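Local coordinates for protein 1,4-dihydroxy-6-naphtoate synthase (Archaeoglobus fulgidus, PDB 1ZBM) that probably converts cyclic dehypoxanthinylfutalosinate into 1,4-dihydroxy-6-naphthoate, with release of dihydroxyacetone, in the biosynthesis of menaquinone, at residues Ile78-Pro91 with Met240-Val253. Residues are numbered along the deposited sequence; the frame is centred on the assembly and turned at random.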
ATOM      1  N   ILE A  78     -11.396  -7.494   5.038  1.00 15.13           N
ATOM      2  CA  ILE A  78     -10.539  -7.439   3.866  1.00 14.16           C
ATOM      3  C   ILE A  78     -11.257  -7.870   2.603  1.00 14.70           C
ATOM      4  O   ILE A  78     -11.889  -8.924   2.564  1.00 14.05           O
ATOM      5  CB  ILE A  78      -9.300  -8.321   4.036  1.00 14.17           C
ATOM      6  CG1 ILE A  78      -8.590  -7.967   5.349  1.00 15.46           C
ATOM      7  CG2 ILE A  78      -8.350  -8.090   2.865  1.00 12.28           C
ATOM      8  CD1 ILE A  78      -7.610  -9.028   5.820  1.00 15.90           C
ATOM      9  N   LEU A  79     -11.175  -7.041   1.567  1.00 12.59           N
ATOM     10  CA  LEU A  79     -11.816  -7.371   0.291  1.00 14.34           C
ATOM     11  C   LEU A  79     -10.869  -8.283  -0.495  1.00 13.50           C
ATOM     12  O   LEU A  79      -9.664  -8.057  -0.522  1.00 13.52           O
ATOM     13  CB  LEU A  79     -12.103  -6.089  -0.480  1.00 15.70           C
ATOM     14  CG  LEU A  79     -13.091  -6.225  -1.623  1.00 20.04           C
ATOM     15  CD1 LEU A  79     -14.509  -6.476  -1.090  1.00 17.76           C
ATOM     16  CD2 LEU A  79     -13.051  -4.922  -2.434  1.00 23.07           C
ATOM     17  N   SER A  80     -11.398  -9.310  -1.142  1.00 13.99           N
ATOM     18  CA  SER A  80     -10.527 -10.232  -1.868  1.00 15.47           C
ATOM     19  C   SER A  80      -9.668  -9.577  -2.952  1.00 15.50           C
ATOM     20  O   SER A  80      -8.599 -10.082  -3.270  1.00 17.54           O
ATOM     21  CB  SER A  80     -11.356 -11.361  -2.473  1.00 16.39           C
ATOM     22  OG  SER A  80     -12.087 -12.038  -1.441  1.00 19.46           O
ATOM     23  N   ALA A  81     -10.117  -8.445  -3.487  1.00 16.00           N
ATOM     24  CA  ALA A  81      -9.390  -7.742  -4.534  1.00 16.25           C
ATOM     25  C   ALA A  81      -8.940  -6.340  -4.129  1.00 16.79           C
ATOM     26  O   ALA A  81      -9.643  -5.629  -3.402  1.00 16.41           O
ATOM     27  CB  ALA A  81     -10.254  -7.654  -5.787  1.00 17.22           C
ATOM     28  N   GLY A  82      -7.771  -5.940  -4.623  1.00 15.27           N
ATOM     29  CA  GLY A  82      -7.256  -4.618  -4.325  1.00 15.26           C
ATOM     30  C   GLY A  82      -5.985  -4.597  -3.509  1.00 15.49           C
ATOM     31  O   GLY A  82      -5.318  -3.567  -3.443  1.00 15.00           O
ATOM     32  N   ALA A  83      -5.635  -5.721  -2.891  1.00 14.97           N
ATOM     33  CA  ALA A  83      -4.425  -5.770  -2.069  1.00 15.31           C
ATOM     34  C   ALA A  83      -3.141  -5.591  -2.876  1.00 14.00           C
ATOM     35  O   ALA A  83      -3.086  -5.928  -4.054  1.00 15.39           O
ATOM     36  CB  ALA A  83      -4.372  -7.101  -1.300  1.00 14.23           C
ATOM     37  N   SER A  84      -2.118  -5.038  -2.237  1.00 14.26           N
ATOM     38  CA  SER A  84      -0.829  -4.870  -2.880  1.00 15.36           C
ATOM     39  C   SER A  84       0.102  -5.783  -2.079  1.00 14.00           C
ATOM     40  O   SER A  84       0.176  -5.690  -0.850  1.00 15.31           O
ATOM     41  CB  SER A  84      -0.369  -3.401  -2.846  1.00 15.68           C
ATOM     42  OG  SER A  84      -0.185  -2.919  -1.526  1.00 22.45           O
ATOM     43  N   VAL A  85       0.788  -6.685  -2.776  1.00 13.21           N
ATOM     44  CA  VAL A  85       1.652  -7.656  -2.119  1.00 12.10           C
ATOM     45  C   VAL A  85       3.043  -7.749  -2.737  1.00 13.01           C
ATOM     46  O   VAL A  85       3.186  -7.954  -3.941  1.00 13.06           O
ATOM     47  CB  VAL A  85       0.971  -9.060  -2.145  1.00 10.82           C
ATOM     48  CG1 VAL A  85       1.839 -10.105  -1.443  1.00  8.15           C
ATOM     49  CG2 VAL A  85      -0.385  -8.976  -1.460  1.00 10.28           C
ATOM     50  N   GLY A  86       4.067  -7.589  -1.903  1.00 15.26           N
ATOM     51  CA  GLY A  86       5.429  -7.669  -2.393  1.00 17.59           C
ATOM     52  C   GLY A  86       5.813  -9.129  -2.472  1.00 16.83           C
ATOM     53  O   GLY A  86       5.350  -9.936  -1.670  1.00 16.27           O
ATOM     54  N   ASP A  87       6.648  -9.476  -3.442  1.00 15.77           N
ATOM     55  CA  ASP A  87       7.084 -10.857  -3.614  1.00 17.77           C
ATOM     56  C   ASP A  87       8.494 -10.795  -4.198  1.00 17.58           C
ATOM     57  O   ASP A  87       8.669 -10.851  -5.412  1.00 17.56           O
ATOM     58  CB  ASP A  87       6.124 -11.584  -4.572  1.00 18.07           C
ATOM     59  CG  ASP A  87       6.213 -13.102  -4.466  1.00 20.78           C
ATOM     60  OD1 ASP A  87       6.837 -13.608  -3.507  1.00 21.00           O
ATOM     61  OD2 ASP A  87       5.640 -13.790  -5.339  1.00 18.67           O
ATOM     62  N   GLY A  88       9.489 -10.664  -3.324  1.00 16.17           N
ATOM     63  CA  GLY A  88      10.867 -10.566  -3.776  1.00 15.86           C
ATOM     64  C   GLY A  88      11.303  -9.108  -3.791  1.00 16.23           C
ATOM     65  O   GLY A  88      12.419  -8.772  -4.199  1.00 16.52           O
ATOM     66  N   TYR A  89      10.397  -8.248  -3.334  1.00 15.55           N
ATOM     67  CA  TYR A  89      10.607  -6.803  -3.267  1.00 17.02           C
ATOM     68  C   TYR A  89       9.589  -6.171  -2.325  1.00 17.35           C
ATOM     69  O   TYR A  89       8.587  -6.795  -1.978  1.00 15.90           O
ATOM     70  CB  TYR A  89      10.428  -6.185  -4.645  1.00 16.58           C
ATOM     71  CG  TYR A  89       9.147  -6.620  -5.330  1.00 17.78           C
ATOM     72  CD1 TYR A  89       7.889  -6.208  -4.866  1.00 16.77           C
ATOM     73  CD2 TYR A  89       9.197  -7.434  -6.463  1.00 16.12           C
ATOM     74  CE1 TYR A  89       6.720  -6.596  -5.530  1.00 16.40           C
ATOM     75  CE2 TYR A  89       8.043  -7.826  -7.124  1.00 15.63           C
ATOM     76  CZ  TYR A  89       6.815  -7.406  -6.662  1.00 15.84           C
ATOM     77  OH  TYR A  89       5.690  -7.785  -7.346  1.00 12.66           O
ATOM     78  N   GLY A  90       9.844  -4.919  -1.947  1.00 17.46           N
ATOM     79  CA  GLY A  90       8.953  -4.195  -1.054  1.00 17.72           C
ATOM     80  C   GLY A  90       9.586  -2.917  -0.514  1.00 18.33           C
ATOM     81  O   GLY A  90      10.539  -2.414  -1.111  1.00 17.19           O
ATOM     82  N   PRO A  91       9.081  -2.359   0.604  1.00 15.96           N
ATOM     83  CA  PRO A  91       9.663  -1.131   1.157  1.00 17.39           C
ATOM     84  C   PRO A  91      11.102  -1.296   1.616  1.00 16.86           C
ATOM     85  O   PRO A  91      11.561  -2.404   1.887  1.00 16.44           O
ATOM     86  CB  PRO A  91       8.721  -0.785   2.309  1.00 15.87           C
ATOM     87  CG  PRO A  91       8.187  -2.127   2.725  1.00 15.95           C
ATOM     88  CD  PRO A  91       7.908  -2.773   1.391  1.00 16.73           C
HETATM   89  N   MSE A 240       4.146  -4.320 -10.351  1.00 18.00           N
HETATM   90  CA  MSE A 240       4.736  -4.929  -9.156  1.00 17.15           C
HETATM   91  C   MSE A 240       3.700  -5.099  -8.046  1.00 15.75           C
HETATM   92  O   MSE A 240       3.768  -6.048  -7.267  1.00 13.86           O
HETATM   93  CB  MSE A 240       5.881  -4.061  -8.615  1.00 19.20           C
HETATM   94  CG  MSE A 240       7.232  -4.279  -9.298  1.00 26.53           C
HETATM   95 SE   MSE A 240       8.563  -2.935  -8.843  1.00 34.92          SE
HETATM   96  CE  MSE A 240       9.027  -3.462  -7.041  1.00 30.33           C
ATOM     97  N   TYR A 241       2.744  -4.174  -7.977  1.00 13.87           N
ATOM     98  CA  TYR A 241       1.723  -4.220  -6.943  1.00 14.14           C
ATOM     99  C   TYR A 241       0.290  -4.344  -7.448  1.00 13.64           C
ATOM    100  O   TYR A 241      -0.662  -4.152  -6.691  1.00 14.06           O
ATOM    101  CB  TYR A 241       1.867  -2.995  -6.040  1.00 13.50           C
ATOM    102  CG  TYR A 241       3.141  -3.016  -5.224  1.00 15.81           C
ATOM    103  CD1 TYR A 241       3.333  -3.968  -4.221  1.00 16.13           C
ATOM    104  CD2 TYR A 241       4.168  -2.106  -5.472  1.00 15.81           C
ATOM    105  CE1 TYR A 241       4.519  -4.015  -3.489  1.00 17.27           C
ATOM    106  CE2 TYR A 241       5.357  -2.146  -4.746  1.00 16.73           C
ATOM    107  CZ  TYR A 241       5.525  -3.102  -3.758  1.00 17.82           C
ATOM    108  OH  TYR A 241       6.701  -3.150  -3.054  1.00 18.68           O
ATOM    109  N   VAL A 242       0.138  -4.650  -8.730  1.00 14.16           N
ATOM    110  CA  VAL A 242      -1.182  -4.832  -9.336  1.00 15.83           C
ATOM    111  C   VAL A 242      -1.077  -6.058 -10.243  1.00 15.98           C
ATOM    112  O   VAL A 242      -0.828  -5.930 -11.440  1.00 17.84           O
ATOM    113  CB  VAL A 242      -1.607  -3.604 -10.198  1.00 14.21           C
ATOM    114  CG1 VAL A 242      -2.994  -3.839 -10.782  1.00 13.25           C
ATOM    115  CG2 VAL A 242      -1.589  -2.333  -9.368  1.00 12.77           C
ATOM    116  N   ASN A 243      -1.254  -7.241  -9.659  1.00 17.05           N
ATOM    117  CA  ASN A 243      -1.170  -8.504 -10.397  1.00 18.22           C
ATOM    118  C   ASN A 243      -2.118  -9.551  -9.821  1.00 17.84           C
ATOM    119  O   ASN A 243      -3.155  -9.206  -9.261  1.00 18.70           O
ATOM    120  CB  ASN A 243       0.257  -9.039 -10.353  1.00 18.45           C
ATOM    121  CG  ASN A 243       0.882  -8.891  -8.981  1.00 21.70           C
ATOM    122  OD1 ASN A 243       0.186  -8.936  -7.956  1.00 18.70           O
ATOM    123  ND2 ASN A 243       2.199  -8.721  -8.946  1.00 24.61           N
ATOM    124  N   ASP A 244      -1.762 -10.826  -9.957  1.00 18.55           N
ATOM    125  CA  ASP A 244      -2.595 -11.916  -9.441  1.00 20.14           C
ATOM    126  C   ASP A 244      -3.080 -11.713  -8.008  1.00 17.36           C
ATOM    127  O   ASP A 244      -4.259 -11.903  -7.715  1.00 16.26           O
ATOM    128  CB  ASP A 244      -1.849 -13.256  -9.485  1.00 22.41           C
ATOM    129  CG  ASP A 244      -1.804 -13.845 -10.857  1.00 30.30           C
ATOM    130  OD1 ASP A 244      -2.888 -13.996 -11.484  1.00 33.57           O
ATOM    131  OD2 ASP A 244      -0.684 -14.181 -11.328  1.00 34.46           O
ATOM    132  N   TYR A 245      -2.157 -11.358  -7.119  1.00 15.67           N
ATOM    133  CA  TYR A 245      -2.485 -11.167  -5.712  1.00 14.42           C
ATOM    134  C   TYR A 245      -3.542 -10.087  -5.520  1.00 13.75           C
ATOM    135  O   TYR A 245      -4.375 -10.167  -4.609  1.00 11.64           O
ATOM    136  CB  TYR A 245      -1.242 -10.785  -4.903  1.00 15.74           C
ATOM    137  CG  TYR A 245      -0.128 -11.809  -4.900  1.00 18.25           C
ATOM    138  CD1 TYR A 245      -0.388 -13.161  -4.680  1.00 20.69           C
ATOM    139  CD2 TYR A 245       1.196 -11.420  -5.074  1.00 19.45           C
ATOM    140  CE1 TYR A 245       0.646 -14.098  -4.632  1.00 20.62           C
ATOM    141  CE2 TYR A 245       2.233 -12.348  -5.025  1.00 19.91           C
ATOM    142  CZ  TYR A 245       1.951 -13.681  -4.805  1.00 21.37           C
ATOM    143  OH  TYR A 245       2.980 -14.602  -4.761  1.00 24.95           O
ATOM    144  N   THR A 246      -3.496  -9.072  -6.376  1.00  9.92           N
ATOM    145  CA  THR A 246      -4.439  -7.966  -6.318  1.00  9.01           C
ATOM    146  C   THR A 246      -5.792  -8.422  -6.856  1.00 11.55           C
ATOM    147  O   THR A 246      -6.840  -8.019  -6.349  1.00  9.17           O
ATOM    148  CB  THR A 246      -3.946  -6.773  -7.168  1.00  9.76           C
ATOM    149  OG1 THR A 246      -2.524  -6.646  -7.032  1.00  8.55           O
ATOM    150  CG2 THR A 246      -4.604  -5.465  -6.706  1.00  9.51           C
ATOM    151  N   TYR A 247      -5.775  -9.276  -7.877  1.00 10.03           N
ATOM    152  CA  TYR A 247      -7.028  -9.745  -8.449  1.00 12.01           C
ATOM    153  C   TYR A 247      -7.807 -10.615  -7.471  1.00 13.41           C
ATOM    154  O   TYR A 247      -9.030 -10.520  -7.395  1.00 12.24           O
ATOM    155  CB  TYR A 247      -6.784 -10.527  -9.737  1.00 14.24           C
ATOM    156  CG  TYR A 247      -8.064 -10.911 -10.442  1.00 16.24           C
ATOM    157  CD1 TYR A 247      -8.758  -9.990 -11.229  1.00 17.34           C
ATOM    158  CD2 TYR A 247      -8.591 -12.197 -10.315  1.00 17.09           C
ATOM    159  CE1 TYR A 247      -9.940 -10.345 -11.877  1.00 17.47           C
ATOM    160  CE2 TYR A 247      -9.769 -12.559 -10.954  1.00 20.69           C
ATOM    161  CZ  TYR A 247     -10.439 -11.630 -11.737  1.00 19.85           C
ATOM    162  OH  TYR A 247     -11.585 -12.010 -12.387  1.00 20.75           O
ATOM    163  N   ASN A 248      -7.092 -11.459  -6.728  1.00 13.04           N
ATOM    164  CA  ASN A 248      -7.700 -12.355  -5.740  1.00 14.28           C
ATOM    165  C   ASN A 248      -6.641 -12.772  -4.712  1.00 14.93           C
ATOM    166  O   ASN A 248      -5.647 -13.410  -5.059  1.00 13.93           O
ATOM    167  CB  ASN A 248      -8.259 -13.602  -6.443  1.00 13.21           C
ATOM    168  CG  ASN A 248      -9.080 -14.480  -5.517  1.00 13.20           C
ATOM    169  OD1 ASN A 248     -10.026 -14.014  -4.891  1.00 15.57           O
ATOM    170  ND2 ASN A 248      -8.731 -15.758  -5.435  1.00 14.83           N
HETATM  171  N   MSE A 249      -6.850 -12.424  -3.449  1.00 13.46           N
HETATM  172  CA  MSE A 249      -5.876 -12.780  -2.421  1.00 16.57           C
HETATM  173  C   MSE A 249      -5.811 -14.300  -2.238  1.00 14.22           C
HETATM  174  O   MSE A 249      -6.771 -14.917  -1.795  1.00 13.29           O
HETATM  175  CB  MSE A 249      -6.243 -12.115  -1.095  1.00 19.73           C
HETATM  176  CG  MSE A 249      -5.126 -12.095  -0.075  1.00 24.95           C
HETATM  177 SE   MSE A 249      -5.713 -11.259   1.566  1.00 37.85          SE
HETATM  178  CE  MSE A 249      -5.570  -9.411   0.997  1.00 29.10           C
ATOM    179  N   PRO A 250      -4.671 -14.926  -2.584  1.00 14.42           N
ATOM    180  CA  PRO A 250      -4.538 -16.382  -2.441  1.00 11.95           C
ATOM    181  C   PRO A 250      -4.374 -16.810  -0.988  1.00 14.25           C
ATOM    182  O   PRO A 250      -4.167 -15.969  -0.108  1.00 15.30           O
ATOM    183  CB  PRO A 250      -3.310 -16.695  -3.286  1.00 13.27           C
ATOM    184  CG  PRO A 250      -2.444 -15.483  -3.063  1.00 12.23           C
ATOM    185  CD  PRO A 250      -3.457 -14.339  -3.189  1.00 12.73           C
ATOM    186  N   GLU A 251      -4.452 -18.114  -0.736  1.00 13.32           N
ATOM    187  CA  GLU A 251      -4.318 -18.629   0.625  1.00 13.73           C
ATOM    188  C   GLU A 251      -2.998 -18.250   1.293  1.00 11.63           C
ATOM    189  O   GLU A 251      -2.978 -17.962   2.485  1.00 12.27           O
ATOM    190  CB  GLU A 251      -4.498 -20.161   0.643  1.00 16.02           C
ATOM    191  CG  GLU A 251      -5.899 -20.635   0.249  1.00 20.74           C
ATOM    192  CD  GLU A 251      -6.113 -20.705  -1.258  1.00 24.47           C
ATOM    193  OE1 GLU A 251      -5.547 -19.854  -1.988  1.00 25.91           O
ATOM    194  OE2 GLU A 251      -6.855 -21.612  -1.715  1.00 22.32           O
ATOM    195  N   SER A 252      -1.909 -18.234   0.526  1.00 12.17           N
ATOM    196  CA  SER A 252      -0.591 -17.902   1.063  1.00 11.04           C
ATOM    197  C   SER A 252      -0.542 -16.505   1.662  1.00 12.19           C
ATOM    198  O   SER A 252       0.087 -16.291   2.700  1.00 13.93           O
ATOM    199  CB  SER A 252       0.495 -18.052  -0.021  1.00 10.53           C
ATOM    200  OG  SER A 252       0.324 -17.130  -1.086  1.00 12.82           O
ATOM    201  N   VAL A 253      -1.209 -15.554   1.014  1.00 12.34           N
ATOM    202  CA  VAL A 253      -1.251 -14.178   1.503  1.00 12.42           C
ATOM    203  C   VAL A 253      -2.107 -14.090   2.767  1.00 12.97           C
ATOM    204  O   VAL A 253      -1.834 -13.276   3.652  1.00 13.54           O
ATOM    205  CB  VAL A 253      -1.823 -13.203   0.429  1.00  9.45           C
ATOM    206  CG1 VAL A 253      -1.963 -11.801   1.010  1.00  5.31           C
ATOM    207  CG2 VAL A 253      -0.911 -13.180  -0.783  1.00 11.91           C
TER
HETATM  208  O   HOH W   1      -6.307  -8.922  -3.233  1.00 11.01           O
HETATM  209  O   HOH W   2       3.696  -9.498  -6.305  1.00 20.10           O
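The Tyr-89 ring takes the methyl of Met-240 over one face and turns an edge to Tyr-241. This selenomethionine methyl makes a CH-pi contact, CE lying 3.9 Å from the ring centroid of Tyr-89, with SE farther out above the same face in a Met-aromatic contact. The edge of Tyr-89 points at the face of Tyr-241 in a T-shaped pair, planes at 84°.

With chi1 at 50°, CG of Tyr-89 sits between its own backbone N and carbonyl carbon, and the phenol reaches back to the end of helix 231-241, where OH donates to a lone pair of Met-240 O at 2.6 Å. A water links this hydroxyl to Val-85 O and Asn-243 ND2. Replacing Tyr-89 by an alanine removes the phenol and is likely to leave Met-240 O without its hydroxyl donor and the face of Tyr-241 without its edge partner. Tyr-245 OH donates to Asp-87 OD2 at 2.8 Å, from well above the carboxylate plane. In this two-lobed fold of the periplasmic-binding-protein type, the 78-91 segment runs from edge strand 76-86 toward the second lobe, and Tyr-241, whose OH hydrogen-bonds Gln-155, has its side chain about 8 Å from that of His-152, the predicted proton acceptor.

Backbone bonds fasten the other end: Met-249 N to Ser-80 O (2.9 Å) and Gly-82 N to a lone pair of Thr-246 O (2.9 Å). A second water lies within hydrogen-bonding reach of Ser-80 O and Tyr-245 O, and more distantly of Ala-83 N.

Among apolar contacts, Val-85 packs against Tyr-245 and Val-253, while the bent selenomethionine Met-249 places CE 3.6 Å from Ile-78 CG2 and tightly against Ala-83 CB (3.5 Å).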